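PDB 1N9W: aspartate--tRNA(Asp/Asn) ligase from Thermus thermophilus, which attaches L-aspartate to both tRNA(Asp) and tRNA(Asn) with similar efficiency, first activating the amino acid with ATP to form Asp-AMP. Local coordinates for residues R6-H11 / G63-N68; R122-V127 / R254-T259; K183-G188 / L377-Y382. All blocks are in the same frame, centred on the assembly; numbering follows the deposited sequence.

Contact 1: residues R6-H11 / G63-N68; sequences RDLKAH and GLVVEN
Val65 pushes its branched side chain against the backbone carbonyl of His11, and this meeting of an apolar side chain with a peptide oxygen is the centre of the contact. His11 O lies 3.2 Å from Val65 CB and 3.5 Å from Val65 CG2, so the methine and one methyl share the same oxygen. The other methyl stands anti to the backbone N (Val65 chi1 -178°), which turns it toward the preceding turn, where Val65 CG1 comes to 3.9 Å from Leu8 O. That oxygen is already held by the backbone, since His11 N donates to Leu8 O at 2.8 Å. Side-chain packing is looser: Leu8 CD2 approaches Val65 CG2 at 4.3 Å, and His11 CB approaches the same methyl at 4.1 Å. The turn thus lies over one strand of an OB-fold, the N-terminal nucleic acid binding domain, beside the start of strand 15-28. Val65 also pairs through its backbone with Gly13 and Gln14, while Leu75 and Val16 pack on its side chain. The His11 imidazole leads away from the strand and has Asp7 O at its edge, in plane, 3.1 Å from His11 CD2. Farther along the strand, Asn68, an interaction site for tRNA, hydrogen-bonds through ND2 to Glu76 OE1, another such site.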
ATOM      1  N   ARG B   6      25.405   5.245  -6.180  1.00 25.12           N
ATOM      2  CA  ARG B   6      25.632   3.808  -6.250  1.00 27.22           C
ATOM      3  C   ARG B   6      26.097   3.302  -7.620  1.00 27.31           C
ATOM      4  O   ARG B   6      26.746   2.266  -7.698  1.00 29.15           O
ATOM      5  CB  ARG B   6      24.388   3.030  -5.808  1.00 27.59           C
ATOM      6  CG  ARG B   6      23.145   3.245  -6.651  1.00 26.76           C
ATOM      7  CD  ARG B   6      22.105   2.187  -6.326  1.00 27.28           C
ATOM      8  NE  ARG B   6      20.806   2.552  -6.895  1.00 32.84           N
ATOM      9  CZ  ARG B   6      19.771   2.974  -6.170  1.00 34.12           C
ATOM     10  NH1 ARG B   6      19.876   3.071  -4.844  1.00 33.57           N
ATOM     11  NH2 ARG B   6      18.652   3.322  -6.779  1.00 33.19           N
ATOM     12  N   ASP B   7      25.791   4.031  -8.688  1.00 28.20           N
ATOM     13  CA  ASP B   7      26.186   3.583 -10.012  1.00 27.91           C
ATOM     14  C   ASP B   7      27.470   4.235 -10.519  1.00 27.36           C
ATOM     15  O   ASP B   7      27.915   3.970 -11.635  1.00 27.71           O
ATOM     16  CB  ASP B   7      25.045   3.835 -10.998  1.00 28.68           C
ATOM     17  CG  ASP B   7      23.751   3.205 -10.552  1.00 29.50           C
ATOM     18  OD1 ASP B   7      23.763   2.004 -10.218  1.00 29.01           O
ATOM     19  OD2 ASP B   7      22.709   3.910 -10.529  1.00 33.12           O
ATOM     20  N   LEU B   8      28.073   5.087  -9.701  1.00 26.13           N
ATOM     21  CA  LEU B   8      29.283   5.763 -10.135  1.00 27.21           C
ATOM     22  C   LEU B   8      30.413   4.801 -10.521  1.00 28.34           C
ATOM     23  O   LEU B   8      31.236   5.131 -11.373  1.00 27.59           O
ATOM     24  CB  LEU B   8      29.760   6.753  -9.066  1.00 25.51           C
ATOM     25  CG  LEU B   8      28.834   7.946  -8.804  1.00 25.18           C
ATOM     26  CD1 LEU B   8      29.392   8.757  -7.631  1.00 20.36           C
ATOM     27  CD2 LEU B   8      28.712   8.825 -10.059  1.00 20.28           C
ATOM     28  N   LYS B   9      30.457   3.620  -9.911  1.00 29.79           N
ATOM     29  CA  LYS B   9      31.498   2.648 -10.249  1.00 32.77           C
ATOM     30  C   LYS B   9      31.589   2.401 -11.754  1.00 32.78           C
ATOM     31  O   LYS B   9      32.674   2.196 -12.296  1.00 32.60           O
ATOM     32  CB  LYS B   9      31.237   1.301  -9.565  1.00 36.18           C
ATOM     33  CG  LYS B   9      31.873   1.140  -8.188  1.00 43.72           C
ATOM     34  CD  LYS B   9      31.256   2.066  -7.145  1.00 48.26           C
ATOM     35  CE  LYS B   9      31.939   1.886  -5.794  1.00 50.34           C
ATOM     36  NZ  LYS B   9      31.392   2.802  -4.752  1.00 52.40           N
ATOM     37  N   ALA B  10      30.449   2.426 -12.435  1.00 30.53           N
ATOM     38  CA  ALA B  10      30.445   2.173 -13.870  1.00 30.56           C
ATOM     39  C   ALA B  10      30.735   3.405 -14.715  1.00 29.84           C
ATOM     40  O   ALA B  10      30.543   3.378 -15.925  1.00 30.22           O
ATOM     41  CB  ALA B  10      29.110   1.566 -14.282  1.00 29.47           C
ATOM     42  N   HIS B  11      31.217   4.476 -14.095  1.00 27.62           N
ATOM     43  CA  HIS B  11      31.486   5.692 -14.843  1.00 27.60           C
ATOM     44  C   HIS B  11      32.858   6.284 -14.610  1.00 26.94           C
ATOM     45  O   HIS B  11      33.088   7.453 -14.898  1.00 26.82           O
ATOM     46  CB  HIS B  11      30.417   6.734 -14.510  1.00 28.49           C
ATOM     47  CG  HIS B  11      29.038   6.327 -14.919  1.00 27.95           C
ATOM     48  ND1 HIS B  11      28.432   6.795 -16.065  1.00 29.12           N
ATOM     49  CD2 HIS B  11      28.159   5.469 -14.350  1.00 28.03           C
ATOM     50  CE1 HIS B  11      27.238   6.243 -16.185  1.00 28.45           C
ATOM     51  NE2 HIS B  11      27.047   5.434 -15.158  1.00 28.89           N
ATOM     52  N   GLY B  63      31.047  16.644 -13.073  1.00 23.71           N
ATOM     53  CA  GLY B  63      32.467  16.376 -12.964  1.00 23.68           C
ATOM     54  C   GLY B  63      32.958  15.008 -13.385  1.00 23.33           C
ATOM     55  O   GLY B  63      32.175  14.141 -13.778  1.00 21.22           O
ATOM     56  N   LEU B  64      34.275  14.829 -13.283  1.00 23.40           N
ATOM     57  CA  LEU B  64      34.956  13.592 -13.669  1.00 24.55           C
ATOM     58  C   LEU B  64      35.078  12.566 -12.543  1.00 24.41           C
ATOM     59  O   LEU B  64      35.553  12.885 -11.450  1.00 23.81           O
ATOM     60  CB  LEU B  64      36.363  13.940 -14.179  1.00 25.33           C
ATOM     61  CG  LEU B  64      37.269  12.798 -14.637  1.00 27.70           C
ATOM     62  CD1 LEU B  64      36.774  12.298 -15.988  1.00 26.79           C
ATOM     63  CD2 LEU B  64      38.721  13.284 -14.739  1.00 28.72           C
ATOM     64  N   VAL B  65      34.649  11.337 -12.816  1.00 24.68           N
ATOM     65  CA  VAL B  65      34.738  10.253 -11.840  1.00 24.07           C
ATOM     66  C   VAL B  65      36.173   9.732 -11.830  1.00 27.46           C
ATOM     67  O   VAL B  65      36.685   9.244 -12.842  1.00 28.30           O
ATOM     68  CB  VAL B  65      33.765   9.091 -12.188  1.00 22.43           C
ATOM     69  CG1 VAL B  65      33.833   7.985 -11.118  1.00 20.96           C
ATOM     70  CG2 VAL B  65      32.331   9.634 -12.292  1.00 23.71           C
ATOM     71  N   VAL B  66      36.818   9.851 -10.674  1.00 28.88           N
ATOM     72  CA  VAL B  66      38.197   9.423 -10.499  1.00 28.64           C
ATOM     73  C   VAL B  66      38.329   8.423  -9.354  1.00 29.70           C
ATOM     74  O   VAL B  66      37.708   8.570  -8.296  1.00 28.95           O
ATOM     75  CB  VAL B  66      39.103  10.644 -10.232  1.00 31.21           C
ATOM     76  CG1 VAL B  66      40.531  10.199  -9.960  1.00 32.09           C
ATOM     77  CG2 VAL B  66      39.057  11.580 -11.435  1.00 29.84           C
ATOM     78  N   GLU B  67      39.140   7.400  -9.591  1.00 27.83           N
ATOM     79  CA  GLU B  67      39.391   6.349  -8.622  1.00 29.57           C
ATOM     80  C   GLU B  67      40.101   6.909  -7.391  1.00 28.51           C
ATOM     81  O   GLU B  67      40.988   7.746  -7.519  1.00 26.82           O
ATOM     82  CB  GLU B  67      40.269   5.270  -9.264  1.00 32.05           C
ATOM     83  CG  GLU B  67      40.158   3.920  -8.597  1.00 34.85           C
ATOM     84  CD  GLU B  67      41.154   2.898  -9.153  1.00 37.44           C
ATOM     85  OE1 GLU B  67      41.513   2.997 -10.353  1.00 35.51           O
ATOM     86  OE2 GLU B  67      41.542   1.992  -8.389  1.00 38.33           O
ATOM     87  N   ASN B  68      39.709   6.452  -6.209  1.00 25.89           N
ATOM     88  CA  ASN B  68      40.331   6.928  -4.979  1.00 27.19           C
ATOM     89  C   ASN B  68      39.863   6.099  -3.793  1.00 27.67           C
ATOM     90  O   ASN B  68      38.841   6.401  -3.167  1.00 26.40           O
ATOM     91  CB  ASN B  68      40.016   8.407  -4.751  1.00 25.63           C
ATOM     92  CG  ASN B  68      40.762   8.980  -3.565  1.00 28.56           C
ATOM     93  OD1 ASN B  68      41.427   8.253  -2.825  1.00 30.96           O
ATOM     94  ND2 ASN B  68      40.648  10.294  -3.370  1.00 26.24           N
TER

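Contact 2: residues R122-V127 / R254-T259; sequences RAPLKV and RLLGAT
The puckered pyrrolidine of Pro124 is the ring that meets the other segment, and no aromatic or amide face takes part; its CG and CD are the atoms that Leu256 CD1 touches, with CD1 4.0 Å from Pro124 CG, and the two side chains cross obliquely. Beside the ring, Ala123 CB receives the whole isobutyl end of Leu256, with CD1 at 3.8 Å and CD2 at 4.0 Å from that methyl. Leu256 CG lies anti to its own carbonyl carbon (chi1 -60°), and this brings CG to the Ala123 methyl. Leu255 adds a lighter touch, its CD2 lying 4.3 Å from Ala123 CB. Helix 119-141 is kinked here: Pro124 has no N-H to give to the turn before, and Leu125 N makes only a weak bond to Arg122 O. In the class II synthetase core this long helix, followed by the short strand 145-146, is consistent with motif 1, the dimerisation element: Arg122 NH2 bonds Val189 O of the second subunit, and Leu125 packs on Met186 of that subunit. The partner helix 250-255 ends in a Schellman motif, with Gly257 at positive phi (56°) and its N bonded to Arg254 O at 2.8 Å. Leu402 of helix 394-402 touches both Pro124 and Leu256.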
ATOM      1  N   ARG B 122      17.411   7.204   7.882  1.00 20.94           N
ATOM      2  CA  ARG B 122      16.425   6.921   6.826  1.00 21.53           C
ATOM      3  C   ARG B 122      16.367   5.433   6.438  1.00 20.08           C
ATOM      4  O   ARG B 122      15.338   4.948   5.970  1.00 18.67           O
ATOM      5  CB  ARG B 122      16.791   7.724   5.562  1.00 22.93           C
ATOM      6  CG  ARG B 122      17.593   6.896   4.543  1.00 25.21           C
ATOM      7  CD  ARG B 122      18.859   7.558   3.977  1.00 26.29           C
ATOM      8  NE  ARG B 122      18.600   8.621   3.029  1.00 24.63           N
ATOM      9  CZ  ARG B 122      19.417   8.957   2.027  1.00 24.77           C
ATOM     10  NH1 ARG B 122      20.558   8.312   1.822  1.00 20.52           N
ATOM     11  NH2 ARG B 122      19.088   9.960   1.222  1.00 22.15           N
ATOM     12  N   ALA B 123      17.482   4.731   6.630  1.00 17.46           N
ATOM     13  CA  ALA B 123      17.580   3.329   6.244  1.00 20.85           C
ATOM     14  C   ALA B 123      16.465   2.383   6.721  1.00 21.09           C
ATOM     15  O   ALA B 123      15.966   1.568   5.946  1.00 20.13           O
ATOM     16  CB  ALA B 123      18.958   2.777   6.643  1.00 18.50           C
ATOM     17  N   PRO B 124      16.055   2.474   7.995  1.00 22.81           N
ATOM     18  CA  PRO B 124      14.990   1.578   8.475  1.00 23.34           C
ATOM     19  C   PRO B 124      13.670   1.754   7.706  1.00 25.42           C
ATOM     20  O   PRO B 124      12.914   0.793   7.515  1.00 25.16           O
ATOM     21  CB  PRO B 124      14.841   1.969   9.951  1.00 23.30           C
ATOM     22  CG  PRO B 124      16.211   2.467  10.317  1.00 24.16           C
ATOM     23  CD  PRO B 124      16.594   3.292   9.098  1.00 21.86           C
ATOM     24  N   LEU B 125      13.392   2.978   7.270  1.00 25.22           N
ATOM     25  CA  LEU B 125      12.165   3.245   6.529  1.00 26.55           C
ATOM     26  C   LEU B 125      12.258   2.661   5.113  1.00 23.83           C
ATOM     27  O   LEU B 125      11.261   2.200   4.552  1.00 24.83           O
ATOM     28  CB  LEU B 125      11.896   4.764   6.471  1.00 27.58           C
ATOM     29  CG  LEU B 125      11.681   5.493   7.809  1.00 29.42           C
ATOM     30  CD1 LEU B 125      11.425   6.979   7.578  1.00 30.79           C
ATOM     31  CD2 LEU B 125      10.492   4.871   8.543  1.00 30.98           C
ATOM     32  N   LYS B 126      13.464   2.675   4.556  1.00 22.76           N
ATOM     33  CA  LYS B 126      13.714   2.144   3.222  1.00 23.43           C
ATOM     34  C   LYS B 126      13.533   0.622   3.281  1.00 23.71           C
ATOM     35  O   LYS B 126      12.956   0.010   2.379  1.00 21.74           O
ATOM     36  CB  LYS B 126      15.139   2.501   2.786  1.00 24.28           C
ATOM     37  CG  LYS B 126      15.545   2.031   1.396  1.00 29.13           C
ATOM     38  CD  LYS B 126      14.691   2.663   0.315  1.00 28.88           C
ATOM     39  CE  LYS B 126      15.215   2.330  -1.080  1.00 32.59           C
ATOM     40  NZ  LYS B 126      14.217   2.702  -2.145  1.00 31.72           N
ATOM     41  N   VAL B 127      14.016   0.022   4.362  1.00 22.95           N
ATOM     42  CA  VAL B 127      13.897  -1.414   4.540  1.00 23.46           C
ATOM     43  C   VAL B 127      12.429  -1.778   4.752  1.00 21.76           C
ATOM     44  O   VAL B 127      11.943  -2.765   4.207  1.00 20.84           O
ATOM     45  CB  VAL B 127      14.780  -1.885   5.740  1.00 23.96           C
ATOM     46  CG1 VAL B 127      14.505  -3.350   6.063  1.00 20.21           C
ATOM     47  CG2 VAL B 127      16.258  -1.704   5.385  1.00 22.76           C
ATOM     48  N   ARG B 254      23.136  -3.616   5.300  1.00 34.17           N
ATOM     49  CA  ARG B 254      24.555  -3.652   5.627  1.00 35.20           C
ATOM     50  C   ARG B 254      25.009  -2.394   6.364  1.00 36.42           C
ATOM     51  O   ARG B 254      25.805  -2.467   7.301  1.00 37.82           O
ATOM     52  CB  ARG B 254      25.384  -3.841   4.358  1.00 35.82           C
ATOM     53  CG  ARG B 254      25.337  -5.252   3.802  1.00 37.63           C
ATOM     54  CD  ARG B 254      26.324  -5.411   2.660  1.00 40.34           C
ATOM     55  NE  ARG B 254      25.875  -4.736   1.437  1.00 40.15           N
ATOM     56  CZ  ARG B 254      24.902  -5.192   0.656  1.00 40.69           C
ATOM     57  NH1 ARG B 254      24.274  -6.321   0.969  1.00 41.51           N
ATOM     58  NH2 ARG B 254      24.563  -4.530  -0.442  1.00 39.93           N
ATOM     59  N   LEU B 255      24.503  -1.240   5.946  1.00 36.08           N
ATOM     60  CA  LEU B 255      24.876   0.021   6.580  1.00 35.29           C
ATOM     61  C   LEU B 255      24.543   0.008   8.074  1.00 35.82           C
ATOM     62  O   LEU B 255      25.340   0.449   8.901  1.00 36.38           O
ATOM     63  CB  LEU B 255      24.147   1.173   5.890  1.00 35.77           C
ATOM     64  CG  LEU B 255      24.192   2.538   6.579  1.00 35.19           C
ATOM     65  CD1 LEU B 255      25.581   3.151   6.429  1.00 36.08           C
ATOM     66  CD2 LEU B 255      23.131   3.433   5.969  1.00 33.35           C
ATOM     67  N   LEU B 256      23.362  -0.496   8.419  1.00 36.22           N
ATOM     68  CA  LEU B 256      22.955  -0.554   9.821  1.00 37.60           C
ATOM     69  C   LEU B 256      23.656  -1.722  10.512  1.00 38.11           C
ATOM     70  O   LEU B 256      23.528  -1.913  11.719  1.00 36.92           O
ATOM     71  CB  LEU B 256      21.431  -0.703   9.921  1.00 37.04           C
ATOM     72  CG  LEU B 256      20.597   0.419   9.288  1.00 36.28           C
ATOM     73  CD1 LEU B 256      19.136   0.020   9.219  1.00 33.86           C
ATOM     74  CD2 LEU B 256      20.768   1.695  10.086  1.00 34.42           C
ATOM     75  N   GLY B 257      24.401  -2.496   9.730  1.00 40.30           N
ATOM     76  CA  GLY B 257      25.119  -3.633  10.278  1.00 43.16           C
ATOM     77  C   GLY B 257      24.243  -4.638  11.008  1.00 44.72           C
ATOM     78  O   GLY B 257      24.733  -5.404  11.828  1.00 45.01           O
ATOM     79  N   ALA B 258      22.949  -4.643  10.714  1.00 45.14           N
ATOM     80  CA  ALA B 258      22.037  -5.572  11.370  1.00 46.35           C
ATOM     81  C   ALA B 258      22.386  -7.019  11.029  1.00 45.58           C
ATOM     82  O   ALA B 258      22.691  -7.328   9.876  1.00 46.99           O
ATOM     83  CB  ALA B 258      20.599  -5.272  10.945  1.00 46.97           C
ATOM     84  N   THR B 259      22.351  -7.903  12.023  1.00 44.37           N
ATOM     85  CA  THR B 259      22.639  -9.317  11.779  1.00 44.05           C
ATOM     86  C   THR B 259      21.333  -9.964  11.303  1.00 42.65           C
ATOM     87  O   THR B 259      20.286  -9.791  11.928  1.00 40.89           O
ATOM     88  CB  THR B 259      23.120 -10.034  13.066  1.00 44.52           C
ATOM     89  OG1 THR B 259      22.088  -9.992  14.058  1.00 46.82           O
ATOM     90  CG2 THR B 259      24.373  -9.370  13.613  1.00 44.20           C
TER

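Contact 3: residues K183-G188 / L377-Y382; sequences KQIMVG and LEVFKY
The carboxamide of Gln184 meets the rim of the Phe380 ring, the two side chains crossing at about a right angle and the amide and ring planes 65° apart. Both residues belong to the class II catalytic domain: Gln184 sits on helix 181-190, directly after the predicted aspartate-binding region, and Phe380 in the loop that leads to strand 387-393 of the mixed, largely antiparallel sheet. The oxygen comes in at the ring edge, in plane, with Gln184 OE1 3.5 Å from Phe380 CZ and 4.0 Å from Phe380 CE2. Such an approach sets the partial negative charge of the oxygen against the weakly positive ring hydrogens, although OE1 is buried without a hydrogen-bond partner. The nitrogen is better served, because NE2 bonds Tyr376 OH, which probably fixes the rotation of the amide; the Tyr376 ring in turn meets that of Phe380. Gln184 reaches the ring with its chain extended beyond CG (chi2 -176°). An alanine here would remove the amide, and would probably leave Tyr376 OH without this partner and open a gap at the Phe380 CZ edge. Gln184 also touches Arg352, a predicted L-aspartate-binding residue, so the contact probably borders the L-aspartate pocket. The loop also reaches the second subunit, where Tyr382 O accepts a bond from Arg117 NH1 of that chain. One residue before Phe380, Val379 CB points toward the helix, and Val379 CG2 lies 4.3 Å from Ile185 CG1.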
ATOM      1  N   LYS B 183     -12.780  -6.998   7.336  1.00 41.08           N
ATOM      2  CA  LYS B 183     -11.921  -7.985   6.706  1.00 40.89           C
ATOM      3  C   LYS B 183     -12.617  -9.338   6.573  1.00 39.79           C
ATOM      4  O   LYS B 183     -12.314 -10.107   5.659  1.00 39.58           O
ATOM      5  CB  LYS B 183     -10.610  -8.116   7.487  1.00 42.62           C
ATOM      6  CG  LYS B 183      -9.784  -6.835   7.478  1.00 46.77           C
ATOM      7  CD  LYS B 183      -8.573  -6.913   8.393  1.00 49.69           C
ATOM      8  CE  LYS B 183      -7.683  -5.672   8.251  1.00 52.53           C
ATOM      9  NZ  LYS B 183      -8.371  -4.382   8.543  1.00 52.69           N
ATOM     10  N   GLN B 184     -13.550  -9.636   7.469  1.00 38.65           N
ATOM     11  CA  GLN B 184     -14.261 -10.909   7.391  1.00 37.53           C
ATOM     12  C   GLN B 184     -15.291 -10.845   6.280  1.00 34.70           C
ATOM     13  O   GLN B 184     -15.438 -11.784   5.496  1.00 34.48           O
ATOM     14  CB  GLN B 184     -14.935 -11.221   8.722  1.00 37.84           C
ATOM     15  CG  GLN B 184     -13.957 -11.194   9.869  1.00 40.47           C
ATOM     16  CD  GLN B 184     -14.580 -11.602  11.168  1.00 40.77           C
ATOM     17  OE1 GLN B 184     -14.551 -12.813  11.483  1.00 38.99           O
ATOM     18  NE2 GLN B 184     -15.116 -10.715  11.865  1.00 41.28           N
ATOM     19  N   ILE B 185     -15.992  -9.723   6.209  1.00 33.06           N
ATOM     20  CA  ILE B 185     -16.987  -9.530   5.173  1.00 32.21           C
ATOM     21  C   ILE B 185     -16.312  -9.612   3.815  1.00 32.43           C
ATOM     22  O   ILE B 185     -16.862 -10.190   2.878  1.00 32.71           O
ATOM     23  CB  ILE B 185     -17.668  -8.163   5.298  1.00 31.29           C
ATOM     24  CG1 ILE B 185     -18.418  -8.083   6.630  1.00 32.09           C
ATOM     25  CG2 ILE B 185     -18.615  -7.940   4.128  1.00 30.88           C
ATOM     26  CD1 ILE B 185     -19.101  -6.755   6.868  1.00 33.40           C
ATOM     27  N   MET B 186     -15.116  -9.043   3.699  1.00 31.22           N
ATOM     28  CA  MET B 186     -14.430  -9.084   2.411  1.00 31.35           C
ATOM     29  C   MET B 186     -13.939 -10.494   2.078  1.00 30.27           C
ATOM     30  O   MET B 186     -13.687 -10.800   0.916  1.00 30.02           O
ATOM     31  CB  MET B 186     -13.286  -8.057   2.362  1.00 28.98           C
ATOM     32  CG  MET B 186     -13.766  -6.594   2.364  1.00 26.50           C
ATOM     33  SD  MET B 186     -15.116  -6.249   1.215  1.00 24.63           S
ATOM     34  CE  MET B 186     -14.225  -6.202  -0.307  1.00 25.42           C
ATOM     35  N   VAL B 187     -13.812 -11.351   3.088  1.00 29.96           N
ATOM     36  CA  VAL B 187     -13.397 -12.734   2.849  1.00 29.89           C
ATOM     37  C   VAL B 187     -14.509 -13.444   2.064  1.00 29.49           C
ATOM     38  O   VAL B 187     -14.243 -14.342   1.271  1.00 30.22           O
ATOM     39  CB  VAL B 187     -13.149 -13.489   4.182  1.00 30.54           C
ATOM     40  CG1 VAL B 187     -13.108 -14.986   3.944  1.00 27.48           C
ATOM     41  CG2 VAL B 187     -11.844 -13.036   4.794  1.00 30.69           C
ATOM     42  N   GLY B 188     -15.754 -13.037   2.298  1.00 29.57           N
ATOM     43  CA  GLY B 188     -16.871 -13.644   1.594  1.00 30.10           C
ATOM     44  C   GLY B 188     -17.002 -13.087   0.187  1.00 30.90           C
ATOM     45  O   GLY B 188     -17.750 -13.609  -0.635  1.00 30.68           O
ATOM     46  N   LEU B 377     -23.308  -9.822  13.910  1.00 61.70           N
ATOM     47  CA  LEU B 377     -23.769 -11.189  13.696  1.00 60.43           C
ATOM     48  C   LEU B 377     -24.460 -11.406  12.346  1.00 58.55           C
ATOM     49  O   LEU B 377     -24.501 -12.525  11.842  1.00 58.66           O
ATOM     50  CB  LEU B 377     -24.720 -11.593  14.833  1.00 60.54           C
ATOM     51  CG  LEU B 377     -24.178 -11.573  16.268  1.00 60.49           C
ATOM     52  CD1 LEU B 377     -25.330 -11.728  17.248  1.00 60.77           C
ATOM     53  CD2 LEU B 377     -23.153 -12.680  16.462  1.00 59.65           C
ATOM     54  N   GLU B 378     -24.990 -10.338  11.764  1.00 57.08           N
ATOM     55  CA  GLU B 378     -25.692 -10.424  10.491  1.00 56.01           C
ATOM     56  C   GLU B 378     -25.007 -11.210   9.384  1.00 54.16           C
ATOM     57  O   GLU B 378     -25.534 -12.223   8.919  1.00 53.58           O
ATOM     58  CB  GLU B 378     -26.024  -9.025   9.979  1.00 58.26           C
ATOM     59  CG  GLU B 378     -27.344  -8.512  10.501  1.00 62.30           C
ATOM     60  CD  GLU B 378     -28.511  -9.349  10.010  1.00 64.65           C
ATOM     61  OE1 GLU B 378     -29.615  -9.219  10.574  1.00 66.39           O
ATOM     62  OE2 GLU B 378     -28.326 -10.133   9.054  1.00 65.93           O
ATOM     63  N   VAL B 379     -23.838 -10.752   8.955  1.00 50.84           N
ATOM     64  CA  VAL B 379     -23.127 -11.435   7.882  1.00 48.61           C
ATOM     65  C   VAL B 379     -22.960 -12.931   8.137  1.00 46.93           C
ATOM     66  O   VAL B 379     -23.062 -13.732   7.211  1.00 45.49           O
ATOM     67  CB  VAL B 379     -21.730 -10.809   7.635  1.00 48.34           C
ATOM     68  CG1 VAL B 379     -20.840 -11.008   8.848  1.00 47.47           C
ATOM     69  CG2 VAL B 379     -21.097 -11.432   6.401  1.00 47.73           C
ATOM     70  N   PHE B 380     -22.716 -13.312   9.386  1.00 45.84           N
ATOM     71  CA  PHE B 380     -22.524 -14.722   9.698  1.00 46.57           C
ATOM     72  C   PHE B 380     -23.792 -15.563   9.545  1.00 47.77           C
ATOM     73  O   PHE B 380     -23.832 -16.728   9.936  1.00 46.39           O
ATOM     74  CB  PHE B 380     -21.946 -14.888  11.102  1.00 45.48           C
ATOM     75  CG  PHE B 380     -20.600 -14.252  11.273  1.00 45.69           C
ATOM     76  CD1 PHE B 380     -20.490 -12.904  11.606  1.00 44.57           C
ATOM     77  CD2 PHE B 380     -19.435 -14.994  11.086  1.00 43.88           C
ATOM     78  CE1 PHE B 380     -19.242 -12.307  11.751  1.00 45.61           C
ATOM     79  CE2 PHE B 380     -18.183 -14.405  11.228  1.00 44.61           C
ATOM     80  CZ  PHE B 380     -18.085 -13.056  11.563  1.00 45.08           C
ATOM     81  N   LYS B 381     -24.826 -14.958   8.978  1.00 49.12           N
ATOM     82  CA  LYS B 381     -26.080 -15.649   8.729  1.00 51.31           C
ATOM     83  C   LYS B 381     -26.159 -15.909   7.228  1.00 51.70           C
ATOM     84  O   LYS B 381     -27.227 -16.185   6.682  1.00 51.91           O
ATOM     85  CB  LYS B 381     -27.257 -14.789   9.193  1.00 53.42           C
ATOM     86  CG  LYS B 381     -27.493 -14.856  10.693  1.00 56.08           C
ATOM     87  CD  LYS B 381     -28.205 -13.621  11.224  1.00 60.04           C
ATOM     88  CE  LYS B 381     -29.300 -13.194  10.366  1.00 62.47           C
ATOM     89  NZ  LYS B 381     -30.195 -12.260  10.705  1.00 64.39           N
ATOM     90  N   TYR B 382     -25.009 -15.808   6.563  1.00 50.65           N
ATOM     91  CA  TYR B 382     -24.945 -16.023   5.126  1.00 49.72           C
ATOM     92  C   TYR B 382     -23.772 -16.890   4.703  1.00 48.44           C
ATOM     93  O   TYR B 382     -22.945 -16.493   3.883  1.00 48.11           O
ATOM     94  CB  TYR B 382     -24.914 -14.681   4.401  1.00 50.76           C
ATOM     95  CG  TYR B 382     -26.188 -13.892   4.598  1.00 53.22           C
ATOM     96  CD1 TYR B 382     -27.337 -14.189   3.863  1.00 53.17           C
ATOM     97  CD2 TYR B 382     -26.260 -12.876   5.555  1.00 54.17           C
ATOM     98  CE1 TYR B 382     -28.527 -13.493   4.076  1.00 54.26           C
ATOM     99  CE2 TYR B 382     -27.444 -12.176   5.777  1.00 54.36           C
ATOM    100  CZ  TYR B 382     -28.574 -12.491   5.033  1.00 55.17           C
ATOM    101  OH  TYR B 382     -29.746 -11.806   5.252  1.00 56.47           O
TER

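From the N terminus, contact 1 comes first and closes a loop of 51 residues, much of it strand, holding the leading turn against the OB-fold barrel. It is complete before contact 2 opens, and the nearest atoms of these two are about 6 Å apart without touching. Contacts 2 and 3 close loops of 126 and 188 residues and cross along the chain: 122-127 is followed by 183-188, then 254-259 and finally 377-382. Contact 2 joins helix 119-141 to the end of helix 250-255, whereas contact 3, with its centre about 40 Å from that of contact 2, joins helix 181-190 to the loop before strand 387-393. All three have residues that reach the second subunit.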